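Local coordinates for protein probable tRNA pseudouridine synthase D (Methanosarcina mazei, PDB 1Z2Z) that probably converts uridine 13 of transfer RNA into pseudouridine, as a member of the TruD family of RNA-modifying isomerases, at residues S16-G21 against T157-A162; I137-I142 against S408-E413; A151-T156 against F396-D401; G164-F169 against T423-E428. All coordinates share one frame; numbering follows the deposited sequence.

Overall arrangement
Contact 2 is the buried, backbone-bonded core: two antiparallel strands of the main mixed sheet. Contact 3 shares that sheet, since strand 398-400 pairs with strand 408-417, but it lies at the surface and is made of ring and aliphatic packing. Contacts 1 and 3 both use helix 146-163, on successive turns. In contact 1, which is partly buried, the helix meets an N-terminal loop through a carboxylate gripping a backbone N-H. Contact 4, buried too and nearest the chain's centre, sets the strand that follows this helix against helix 423-430 mainly by apolar contacts, with Arg-427 and Glu-428 adding charged groups; Glu-428 then links contact 4 to contact 1 through Thr-17.

Contact 1: residues S16-G21 against T157-A162; sequences STDTTG and TDEILA
A side-chain-to-backbone anchor ties the irregular N-terminal loop of this TruD-family chain to helix 146-163, with the extended arm of Glu-159 as the tether. Its CG is anti to the carbonyl carbon (chi1 -81°), and the straight chain beyond it carries the carboxylate off the helix to the loop at Thr-17 and Asp-18. There OE1 uses its syn lone pair to accept the backbone N-H of Asp-18, the N to OE1 distance being 3.2 Å in a nearly straight bond (160°). The Asp-18 side chain crosses Glu-159 at about a right angle, its carboxylate plane turned 34° from the other, and Asp-18 OD1 stands 3.0 Å from Glu-159 OE1, so that two like charges lie close together. An alanine at Glu-159 would remove this acceptor and is likely to loosen the loop from the helix. The hydroxyls of Thr-17 and Thr-19 hydrogen-bond to Lys-431 NZ, and Thr-19 OG1 also to Thr-156 OG1. Beside Glu-159, Thr-19 CG2 slides past in the opposite direction. Apart from these polar groups, Thr-17 and Ile-160 cross obliquely, methyl CG2 of Thr-17 lying 3.9 Å from CG1 of Ile-160.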
loop_
_atom_site.group_PDB
_atom_site.type_symbol
_atom_site.label_atom_id
_atom_site.label_comp_id
_atom_site.label_asym_id
_atom_site.label_seq_id
_atom_site.Cartn_x
_atom_site.Cartn_y
_atom_site.Cartn_z
ATOM N N SER A 16 10.306 9.120 10.572
ATOM C CA SER A 16 11.120 8.437 11.578
ATOM C C SER A 16 12.561 8.966 11.525
ATOM O O SER A 16 13.315 8.879 12.500
ATOM C CB SER A 16 11.115 6.924 11.338
ATOM O OG SER A 16 12.160 6.534 10.466
ATOM N N THR A 17 12.938 9.522 10.380
ATOM C CA THR A 17 14.275 10.070 10.206
ATOM C C THR A 17 14.214 11.597 10.290
ATOM O O THR A 17 13.248 12.209 9.835
ATOM C CB THR A 17 14.847 9.682 8.837
ATOM O OG1 THR A 17 14.034 10.263 7.811
ATOM C CG2 THR A 17 14.867 8.167 8.668
ATOM N N ASP A 18 15.242 12.210 10.871
ATOM C CA ASP A 18 15.287 13.670 10.998
ATOM C C ASP A 18 16.154 14.306 9.903
ATOM O O ASP A 18 16.507 15.484 9.985
ATOM C CB ASP A 18 15.846 14.057 12.364
ATOM C CG ASP A 18 17.220 13.481 12.599
ATOM O OD1 ASP A 18 17.357 12.607 13.487
ATOM O OD2 ASP A 18 18.161 13.892 11.880
ATOM N N THR A 19 16.507 13.517 8.893
ATOM C CA THR A 19 17.317 14.012 7.790
ATOM C C THR A 19 16.488 14.940 6.922
ATOM O O THR A 19 15.256 14.948 6.994
ATOM C CB THR A 19 17.828 12.869 6.907
ATOM O OG1 THR A 19 16.753 11.952 6.643
ATOM C CG2 THR A 19 18.969 12.147 7.590
ATOM N N THR A 20 17.169 15.715 6.087
ATOM C CA THR A 20 16.489 16.660 5.220
ATOM C C THR A 20 15.928 15.977 3.984
ATOM O O THR A 20 16.501 15.014 3.476
ATOM C CB THR A 20 17.434 17.827 4.828
ATOM O OG1 THR A 20 16.777 18.695 3.901
ATOM C CG2 THR A 20 18.702 17.293 4.219
ATOM N N GLY A 21 14.789 16.489 3.530
ATOM C CA GLY A 21 14.122 15.950 2.364
ATOM C C GLY A 21 14.964 16.069 1.119
ATOM O O GLY A 21 15.140 17.157 0.569
ATOM N N THR A 157 20.157 6.747 5.780
ATOM C CA THR A 157 20.327 5.292 5.803
ATOM C C THR A 157 20.637 4.841 7.233
ATOM O O THR A 157 19.914 4.028 7.805
ATOM C CB THR A 157 21.504 4.859 4.887
ATOM O OG1 THR A 157 21.242 5.265 3.540
ATOM C CG2 THR A 157 21.700 3.356 4.937
ATOM N N ASP A 158 21.719 5.380 7.798
ATOM C CA ASP A 158 22.140 5.056 9.159
ATOM C C ASP A 158 20.978 5.015 10.140
ATOM O O ASP A 158 20.779 4.017 10.835
ATOM C CB ASP A 158 23.173 6.062 9.678
ATOM C CG ASP A 158 23.085 6.258 11.197
ATOM O OD1 ASP A 158 22.217 7.036 11.661
ATOM O OD2 ASP A 158 23.871 5.623 11.935
ATOM N N GLU A 159 20.220 6.105 10.222
ATOM C CA GLU A 159 19.100 6.132 11.148
ATOM C C GLU A 159 18.171 4.989 10.835
ATOM O O GLU A 159 17.647 4.338 11.739
ATOM C CB GLU A 159 18.348 7.463 11.071
ATOM C CG GLU A 159 19.018 8.565 11.871
ATOM C CD GLU A 159 18.287 9.887 11.800
ATOM O OE1 GLU A 159 17.093 9.944 12.164
ATOM O OE2 GLU A 159 18.911 10.884 11.377
ATOM N N ILE A 160 17.986 4.726 9.546
ATOM C CA ILE A 160 17.107 3.646 9.121
ATOM C C ILE A 160 17.643 2.301 9.579
ATOM O O ILE A 160 16.949 1.532 10.245
ATOM C CB ILE A 160 16.946 3.641 7.599
ATOM C CG1 ILE A 160 16.096 4.837 7.173
ATOM C CG2 ILE A 160 16.293 2.354 7.152
ATOM C CD1 ILE A 160 15.879 4.932 5.688
ATOM N N LEU A 161 18.889 2.029 9.225
ATOM C CA LEU A 161 19.518 0.779 9.597
ATOM C C LEU A 161 19.419 0.571 11.102
ATOM O O LEU A 161 19.204 -0.547 11.568
ATOM C CB LEU A 161 20.981 0.784 9.149
ATOM C CG LEU A 161 21.444 -0.349 8.218
ATOM C CD1 LEU A 161 20.446 -0.577 7.081
ATOM C CD2 LEU A 161 22.814 0.001 7.665
ATOM N N ALA A 162 19.553 1.663 11.851
ATOM C CA ALA A 162 19.497 1.633 13.312
ATOM C C ALA A 162 18.087 1.423 13.860
ATOM O O ALA A 162 17.878 0.619 14.770
ATOM C CB ALA A 162 20.078 2.922 13.877
#

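Contact 2: residues I137-I142 against S408-E413; sequences ITVRNI and SKAVLE
The carbonyl oxygen of Ala-410 is the best-held polar atom here, gripped by one hydrogen bond and one weaker CA-H...O contact from strand 130-142. The N-H of Val-139 reaches it in the carbonyl plane, with N to O 2.7 Å and 158° at the hydrogen, and Thr-138 CA lies 3.1 Å from the same O. Ala-410 N returns a bond to Val-139 O, also in plane, completing a hydrogen-bonded antiparallel pair. Further along, Ile-137 N donates to Leu-412 O at 2.8 Å, from above the carbonyl plane, while the reverse bond is weak. At the other end the register slips: Asn-141, with positive phi (73°), and Ile-142 both face Ser-408, a G1 beta bulge closed by weak bonds.

The side chains divide by face. Ile-137, Val-139, Ile-142, Ala-410 and Leu-412 turn to the side packed by helices 146-163 and 423-430, and Ile-137 comes about 8 Å, side chain to side chain, from Asp-86, the predicted nucleophile. On the other face Arg-140 and Lys-409 run side by side, Arg-140 NH2 being 3.4 Å from Lys-409 CD, and Thr-138 CG2 sits over the guanidinium centre. The well-formed bonds join backbone atoms alone, so the pairing is probably independent of side-chain polarity, whereas the apolar face depends on its side chains; the like charges are probably eased by Arg-140 NE's salt bridge with Asp-32 and, weakly, by Glu-402.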
loop_
_atom_site.group_PDB
_atom_site.type_symbol
_atom_site.label_atom_id
_atom_site.label_comp_id
_atom_site.label_asym_id
_atom_site.label_seq_id
_atom_site.Cartn_x
_atom_site.Cartn_y
_atom_site.Cartn_z
ATOM N N ILE A 137 15.578 2.086 -7.604
ATOM C CA ILE A 137 14.956 3.360 -7.949
ATOM C C ILE A 137 16.004 4.452 -8.089
ATOM O O ILE A 137 17.073 4.369 -7.497
ATOM C CB ILE A 137 13.914 3.766 -6.886
ATOM C CG1 ILE A 137 12.912 2.624 -6.714
ATOM C CG2 ILE A 137 13.182 5.039 -7.304
ATOM C CD1 ILE A 137 11.901 2.861 -5.618
ATOM N N THR A 138 15.694 5.467 -8.887
ATOM C CA THR A 138 16.614 6.574 -9.121
ATOM C C THR A 138 15.895 7.904 -8.967
ATOM O O THR A 138 14.948 8.182 -9.699
ATOM C CB THR A 138 17.185 6.519 -10.540
ATOM O OG1 THR A 138 17.997 5.348 -10.681
ATOM C CG2 THR A 138 18.016 7.770 -10.833
ATOM N N VAL A 139 16.349 8.720 -8.022
ATOM C CA VAL A 139 15.755 10.027 -7.793
ATOM C C VAL A 139 16.661 10.984 -8.570
ATOM O O VAL A 139 17.888 10.853 -8.516
ATOM C CB VAL A 139 15.747 10.388 -6.261
ATOM C CG1 VAL A 139 14.830 11.570 -5.994
ATOM C CG2 VAL A 139 15.295 9.190 -5.428
ATOM N N ARG A 140 16.063 11.914 -9.314
ATOM C CA ARG A 140 16.808 12.897 -10.122
ATOM C C ARG A 140 16.341 14.334 -9.866
ATOM O O ARG A 140 15.221 14.558 -9.410
ATOM C CB ARG A 140 16.635 12.605 -11.623
ATOM C CG ARG A 140 17.273 11.332 -12.134
ATOM C CD ARG A 140 17.082 11.221 -13.634
ATOM N NE ARG A 140 17.633 9.981 -14.184
ATOM C CZ ARG A 140 18.926 9.668 -14.195
ATOM N NH1 ARG A 140 19.330 8.519 -14.710
ATOM N NH2 ARG A 140 19.824 10.500 -13.691
ATOM N N ASN A 141 17.210 15.298 -10.174
ATOM C CA ASN A 141 16.905 16.726 -10.025
ATOM C C ASN A 141 16.866 17.237 -8.584
ATOM O O ASN A 141 15.960 17.981 -8.187
ATOM C CB ASN A 141 15.575 17.060 -10.701
ATOM C CG ASN A 141 15.484 18.513 -11.112
ATOM O OD1 ASN A 141 14.405 19.026 -11.409
ATOM N ND2 ASN A 141 16.629 19.184 -11.146
ATOM N N ILE A 142 17.859 16.835 -7.807
ATOM C CA ILE A 142 17.941 17.259 -6.431
ATOM C C ILE A 142 18.767 18.535 -6.319
ATOM O O ILE A 142 19.846 18.656 -6.910
ATOM C CB ILE A 142 18.563 16.162 -5.545
ATOM C CG1 ILE A 142 18.757 16.702 -4.120
ATOM C CG2 ILE A 142 19.863 15.696 -6.149
ATOM C CD1 ILE A 142 19.352 15.700 -3.144
ATOM N N SER A 408 21.896 16.621 -8.696
ATOM C CA SER A 408 22.409 15.293 -8.400
ATOM C C SER A 408 21.301 14.232 -8.520
ATOM O O SER A 408 20.135 14.563 -8.724
ATOM C CB SER A 408 23.014 15.288 -6.996
ATOM O OG SER A 408 23.952 16.340 -6.858
ATOM N N LYS A 409 21.673 12.963 -8.409
ATOM C CA LYS A 409 20.708 11.873 -8.492
ATOM C C LYS A 409 21.031 10.852 -7.410
ATOM O O LYS A 409 22.158 10.795 -6.925
ATOM C CB LYS A 409 20.782 11.198 -9.862
ATOM C CG LYS A 409 22.125 10.534 -10.110
ATOM C CD LYS A 409 22.124 9.710 -11.368
ATOM C CE LYS A 409 23.435 8.986 -11.480
ATOM N NZ LYS A 409 23.569 8.268 -12.769
ATOM N N ALA A 410 20.050 10.038 -7.039
ATOM C CA ALA A 410 20.265 9.024 -6.006
ATOM C C ALA A 410 19.746 7.675 -6.487
ATOM O O ALA A 410 18.640 7.589 -7.007
ATOM C CB ALA A 410 19.553 9.438 -4.728
ATOM N N VAL A 411 20.544 6.628 -6.319
ATOM C CA VAL A 411 20.139 5.295 -6.748
ATOM C C VAL A 411 19.807 4.404 -5.552
ATOM O O VAL A 411 20.684 3.718 -5.034
ATOM C CB VAL A 411 21.255 4.595 -7.560
ATOM C CG1 VAL A 411 20.791 3.224 -8.014
ATOM C CG2 VAL A 411 21.634 5.439 -8.758
ATOM N N LEU A 412 18.547 4.404 -5.125
ATOM C CA LEU A 412 18.114 3.588 -3.993
ATOM C C LEU A 412 17.745 2.167 -4.399
ATOM O O LEU A 412 16.749 1.967 -5.084
ATOM C CB LEU A 412 16.901 4.230 -3.326
ATOM C CG LEU A 412 17.190 5.385 -2.367
ATOM C CD1 LEU A 412 15.900 6.133 -2.040
ATOM C CD2 LEU A 412 17.844 4.825 -1.102
ATOM N N GLU A 413 18.518 1.173 -3.972
ATOM C CA GLU A 413 18.198 -0.210 -4.327
ATOM C C GLU A 413 18.026 -1.093 -3.106
ATOM O O GLU A 413 18.962 -1.291 -2.340
ATOM C CB GLU A 413 19.283 -0.790 -5.219
ATOM C CG GLU A 413 20.663 -0.577 -4.681
ATOM C CD GLU A 413 21.712 -0.903 -5.706
ATOM O OE1 GLU A 413 22.899 -0.570 -5.470
ATOM O OE2 GLU A 413 21.345 -1.494 -6.748
#

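Contact 3: residues A151-T156 against F396-D401; sequences ALLKKT and FEAGED
Leu-153 and Phe-396 make the close-fitting half of this contact, sliding past each other in opposite directions. Phe-396 holds its CG in the crowded position between backbone N and carbonyl carbon (chi1 63°), which lays the ring flat against the helix. Leu-153 CB stands over that face in a CH-pi contact, 3.8 Å from CB to the ring centroid of Phe-396 and 29° off the normal. The helix backbone covers the same face: Leu-153 C lies over its centre, and Lys-154 N, displaced toward the rim, is 3.7 Å above the plane of the Phe-396 ring. One branch of Leu-153 goes farther, CD1 meeting the CB of Ala-398 at 3.5 Å.

In the fold this is a helix resting on a beta sheet. Strand 398-400 pairs with strand 408-417, Gly-399 bonding to Lys-409 through the backbone, and Leu-153 reaches past it to touch Ala-410 of that second strand.

The outer half is smaller and lies at the surface. Lys-154 meets the ring with CA, CB and CG, CB lying 3.5 Å from Phe-396 CZ. Its CG is anti to the backbone N, and a bend at chi2 (-86°) then leads the exposed ammonium away from the aromatic ring. Glu-397, an exposed residue, points its CB away from the helix, between two residues, Phe-396 and Ala-398, that point theirs toward it.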
loop_
_atom_site.group_PDB
_atom_site.type_symbol
_atom_site.label_atom_id
_atom_site.label_comp_id
_atom_site.label_asym_id
_atom_site.label_seq_id
_atom_site.Cartn_x
_atom_site.Cartn_y
_atom_site.Cartn_z
ATOM N N ALA A 151 26.289 12.088 1.314
ATOM C CA ALA A 151 26.371 12.219 2.759
ATOM C C ALA A 151 24.956 12.314 3.325
ATOM O O ALA A 151 24.678 11.816 4.411
ATOM C CB ALA A 151 27.173 13.457 3.124
ATOM N N LEU A 152 24.064 12.953 2.581
ATOM C CA LEU A 152 22.688 13.097 3.024
ATOM C C LEU A 152 22.040 11.717 3.017
ATOM O O LEU A 152 21.172 11.419 3.837
ATOM C CB LEU A 152 21.930 14.045 2.083
ATOM C CG LEU A 152 20.710 14.816 2.614
ATOM C CD1 LEU A 152 20.248 15.805 1.556
ATOM C CD2 LEU A 152 19.580 13.869 2.987
ATOM N N LEU A 153 22.476 10.875 2.084
ATOM C CA LEU A 153 21.952 9.520 1.951
ATOM C C LEU A 153 22.443 8.610 3.070
ATOM O O LEU A 153 21.670 7.837 3.640
ATOM C CB LEU A 153 22.371 8.922 0.601
ATOM C CG LEU A 153 21.653 9.409 -0.665
ATOM C CD1 LEU A 153 22.439 8.984 -1.894
ATOM C CD2 LEU A 153 20.236 8.843 -0.710
ATOM N N LYS A 154 23.732 8.711 3.382
ATOM C CA LYS A 154 24.334 7.886 4.419
ATOM C C LYS A 154 23.694 8.127 5.775
ATOM O O LYS A 154 23.527 7.197 6.563
ATOM C CB LYS A 154 25.844 8.146 4.500
ATOM C CG LYS A 154 26.596 7.181 5.426
ATOM C CD LYS A 154 26.592 7.646 6.885
ATOM C CE LYS A 154 26.868 6.495 7.859
ATOM N NZ LYS A 154 25.712 5.540 7.941
ATOM N N LYS A 155 23.336 9.377 6.043
ATOM C CA LYS A 155 22.719 9.716 7.315
ATOM C C LYS A 155 21.298 9.155 7.361
ATOM O O LYS A 155 20.914 8.506 8.337
ATOM C CB LYS A 155 22.700 11.240 7.518
ATOM C CG LYS A 155 23.035 11.695 8.945
ATOM C CD LYS A 155 22.700 13.172 9.167
ATOM C CE LYS A 155 23.181 13.683 10.531
ATOM N NZ LYS A 155 22.658 12.908 11.697
ATOM N N THR A 156 20.527 9.387 6.302
ATOM C CA THR A 156 19.154 8.896 6.250
ATOM C C THR A 156 19.146 7.378 6.371
ATOM O O THR A 156 18.247 6.801 6.979
ATOM C CB THR A 156 18.452 9.285 4.925
ATOM O OG1 THR A 156 18.688 10.671 4.634
ATOM C CG2 THR A 156 16.948 9.048 5.038
ATOM N N PHE A 396 22.316 2.939 -0.858
ATOM C CA PHE A 396 22.308 4.149 -1.675
ATOM C C PHE A 396 23.534 4.300 -2.571
ATOM O O PHE A 396 24.542 3.612 -2.403
ATOM C CB PHE A 396 22.158 5.381 -0.775
ATOM C CG PHE A 396 23.295 5.567 0.181
ATOM C CD1 PHE A 396 24.437 6.261 -0.207
ATOM C CD2 PHE A 396 23.248 5.007 1.454
ATOM C CE1 PHE A 396 25.521 6.386 0.654
ATOM C CE2 PHE A 396 24.324 5.124 2.322
ATOM C CZ PHE A 396 25.465 5.818 1.923
ATOM N N GLU A 397 23.421 5.220 -3.521
ATOM C CA GLU A 397 24.462 5.509 -4.499
ATOM C C GLU A 397 24.153 6.905 -5.041
ATOM O O GLU A 397 23.162 7.096 -5.749
ATOM C CB GLU A 397 24.394 4.469 -5.626
ATOM C CG GLU A 397 25.320 4.704 -6.819
ATOM C CD GLU A 397 26.748 4.264 -6.553
ATOM O OE1 GLU A 397 26.941 3.126 -6.072
ATOM O OE2 GLU A 397 27.673 5.050 -6.842
ATOM N N ALA A 398 24.984 7.884 -4.697
ATOM C CA ALA A 398 24.759 9.247 -5.156
ATOM C C ALA A 398 25.664 9.588 -6.320
ATOM O O ALA A 398 26.555 8.817 -6.683
ATOM C CB ALA A 398 24.979 10.232 -4.020
ATOM N N GLY A 399 25.426 10.754 -6.901
ATOM C CA GLY A 399 26.228 11.179 -8.021
ATOM C C GLY A 399 25.565 12.292 -8.796
ATOM O O GLY A 399 24.552 12.850 -8.375
ATOM N N GLU A 400 26.156 12.609 -9.943
ATOM C CA GLU A 400 25.658 13.658 -10.816
ATOM C C GLU A 400 24.765 13.041 -11.882
ATOM O O GLU A 400 25.110 12.017 -12.475
ATOM C CB GLU A 400 26.838 14.385 -11.479
ATOM C CG GLU A 400 26.437 15.473 -12.485
ATOM C CD GLU A 400 27.630 16.107 -13.192
ATOM O OE1 GLU A 400 28.379 15.375 -13.883
ATOM O OE2 GLU A 400 27.814 17.339 -13.061
ATOM N N ASP A 401 23.614 13.663 -12.124
ATOM C CA ASP A 401 22.708 13.144 -13.133
ATOM C C ASP A 401 22.768 13.936 -14.425
ATOM O O ASP A 401 22.501 15.142 -14.475
ATOM C CB ASP A 401 21.265 13.097 -12.611
ATOM C CG ASP A 401 20.613 14.460 -12.554
ATOM O OD1 ASP A 401 21.315 15.429 -12.187
ATOM O OD2 ASP A 401 19.399 14.553 -12.858
#

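Contact 4: residues G164-F169 against T423-E428; sequences GGVPNF and TTVLRE
A short two-stranded antiparallel sheet, 165-167 with 389-391, presents one strand to the C-terminal helix 423-430, and the two segments cross almost perpendicularly (97°) with their axes 8.1 Å apart. Val-166 is the central side chain. Its CG2, in the crowded position between backbone N and carbonyl carbon, meets the first helical turn, 3.6 Å from the CG2 of Thr-424 and near that residue's carbonyl oxygen. Thr-424 crosses Val-166 obliquely, and Thr-424 CG2, anti to its own backbone N, also lies against Pro-167 O. On the next turn Glu-428 slides past Val-166 in the opposite direction, its CG 4.0 Å from Val-166 CB. A bend at chi2 (-61°) brings the carboxylate tip to tip with the proline ring, Glu-428 OE1 lying 3.7 Å from Pro-167 CG.

Beyond the proline, Asn-168 is the centre of an inverse gamma turn, closed by a weak bond from Phe-169 N to Pro-167 O, and it swings Phe-169 back toward the helix. There Arg-427 NH2 approaches Phe-169 CE2 to 3.6 Å, with ring and guanidinium planes 89° apart; the ring also packs on helix 263-287. Arg-427 NH2 forms a salt bridge of 3.5 Å with Glu-428 OE1 and bonds to Leu-14 O, while NH1 pairs with Glu-7. An alanine at Glu-428 would remove that salt bridge together with the acceptor for Thr-17 N, and would probably disturb the N-terminal loop. The buried carboxylate is likely to stay ionised beside Arg-427.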
loop_
_atom_site.group_PDB
_atom_site.type_symbol
_atom_site.label_atom_id
_atom_site.label_comp_id
_atom_site.label_asym_id
_atom_site.label_seq_id
_atom_site.Cartn_x
_atom_site.Cartn_y
_atom_site.Cartn_z
ATOM N N GLY A 164 15.874 -0.009 12.484
ATOM C CA GLY A 164 15.388 -1.290 12.001
ATOM C C GLY A 164 14.849 -1.244 10.579
ATOM O O GLY A 164 14.740 -2.271 9.911
ATOM N N GLY A 165 14.516 -0.044 10.117
ATOM C CA GLY A 165 13.989 0.125 8.775
ATOM C C GLY A 165 13.165 1.395 8.698
ATOM O O GLY A 165 13.547 2.421 9.269
ATOM N N VAL A 166 12.033 1.331 8.004
ATOM C CA VAL A 166 11.160 2.491 7.876
ATOM C C VAL A 166 9.798 2.152 8.485
ATOM O O VAL A 166 9.411 0.989 8.533
ATOM C CB VAL A 166 11.044 2.943 6.378
ATOM C CG1 VAL A 166 12.435 3.005 5.767
ATOM C CG2 VAL A 166 10.155 2.016 5.581
ATOM N N PRO A 167 9.073 3.157 8.997
ATOM C CA PRO A 167 7.767 2.885 9.599
ATOM C C PRO A 167 6.815 2.199 8.658
ATOM O O PRO A 167 6.835 2.442 7.456
ATOM C CB PRO A 167 7.278 4.270 10.037
ATOM C CG PRO A 167 7.992 5.198 9.120
ATOM C CD PRO A 167 9.373 4.596 9.029
ATOM N N ASN A 168 5.983 1.332 9.212
ATOM C CA ASN A 168 5.028 0.613 8.394
ATOM C C ASN A 168 3.737 1.397 8.188
ATOM O O ASN A 168 2.641 0.876 8.409
ATOM C CB ASN A 168 4.711 -0.742 9.016
ATOM C CG ASN A 168 4.111 -1.693 8.013
ATOM O OD1 ASN A 168 4.812 -2.156 7.107
ATOM N ND2 ASN A 168 2.801 -1.968 8.137
ATOM N N PHE A 169 3.873 2.651 7.759
ATOM C CA PHE A 169 2.727 3.536 7.516
ATOM C C PHE A 169 1.818 3.064 6.379
ATOM O O PHE A 169 2.260 2.364 5.466
ATOM C CB PHE A 169 3.217 4.945 7.173
ATOM C CG PHE A 169 3.672 5.757 8.362
ATOM C CD1 PHE A 169 2.773 6.133 9.355
ATOM C CD2 PHE A 169 4.991 6.196 8.456
ATOM C CE1 PHE A 169 3.181 6.935 10.418
ATOM C CE2 PHE A 169 5.407 6.999 9.517
ATOM C CZ PHE A 169 4.502 7.370 10.498
ATOM N N THR A 423 6.984 3.061 -2.027
ATOM C CA THR A 423 6.740 4.424 -1.592
ATOM C C THR A 423 7.015 4.554 -0.110
ATOM O O THR A 423 7.449 5.601 0.362
ATOM C CB THR A 423 5.301 4.856 -1.840
ATOM O OG1 THR A 423 4.412 3.855 -1.340
ATOM C CG2 THR A 423 5.066 5.073 -3.321
ATOM N N THR A 424 6.767 3.479 0.621
ATOM C CA THR A 424 6.988 3.480 2.051
ATOM C C THR A 424 8.467 3.648 2.392
ATOM O O THR A 424 8.818 4.123 3.470
ATOM C CB THR A 424 6.466 2.192 2.666
ATOM O OG1 THR A 424 5.045 2.140 2.494
ATOM C CG2 THR A 424 6.809 2.138 4.137
ATOM N N VAL A 425 9.335 3.268 1.469
ATOM C CA VAL A 425 10.756 3.386 1.709
ATOM C C VAL A 425 11.241 4.733 1.221
ATOM O O VAL A 425 12.056 5.382 1.876
ATOM C CB VAL A 425 11.536 2.281 0.969
ATOM C CG1 VAL A 425 13.029 2.492 1.132
ATOM C CG2 VAL A 425 11.129 0.911 1.503
ATOM N N LEU A 426 10.731 5.146 0.066
ATOM C CA LEU A 426 11.112 6.403 -0.562
ATOM C C LEU A 426 10.764 7.642 0.244
ATOM O O LEU A 426 11.552 8.578 0.307
ATOM C CB LEU A 426 10.465 6.494 -1.938
ATOM C CG LEU A 426 11.006 5.502 -2.965
ATOM C CD1 LEU A 426 10.245 5.694 -4.264
ATOM C CD2 LEU A 426 12.501 5.712 -3.182
ATOM N N ARG A 427 9.585 7.647 0.855
ATOM C CA ARG A 427 9.150 8.785 1.655
ATOM C C ARG A 427 10.208 9.239 2.684
ATOM O O ARG A 427 10.422 10.433 2.866
ATOM C CB ARG A 427 7.839 8.442 2.360
ATOM C CG ARG A 427 7.132 9.638 2.966
ATOM C CD ARG A 427 5.848 9.221 3.684
ATOM N NE ARG A 427 6.074 9.025 5.110
ATOM C CZ ARG A 427 5.994 9.989 6.023
ATOM N NH1 ARG A 427 5.682 11.228 5.675
ATOM N NH2 ARG A 427 6.251 9.714 7.289
ATOM N N GLU A 428 10.877 8.304 3.354
ATOM C CA GLU A 428 11.887 8.688 4.337
ATOM C C GLU A 428 13.140 9.255 3.668
ATOM O O GLU A 428 13.935 9.948 4.308
ATOM C CB GLU A 428 12.276 7.497 5.231
ATOM C CG GLU A 428 11.128 6.903 6.054
ATOM C CD GLU A 428 10.492 7.890 7.031
ATOM O OE1 GLU A 428 9.238 8.002 7.013
ATOM O OE2 GLU A 428 11.229 8.546 7.814
#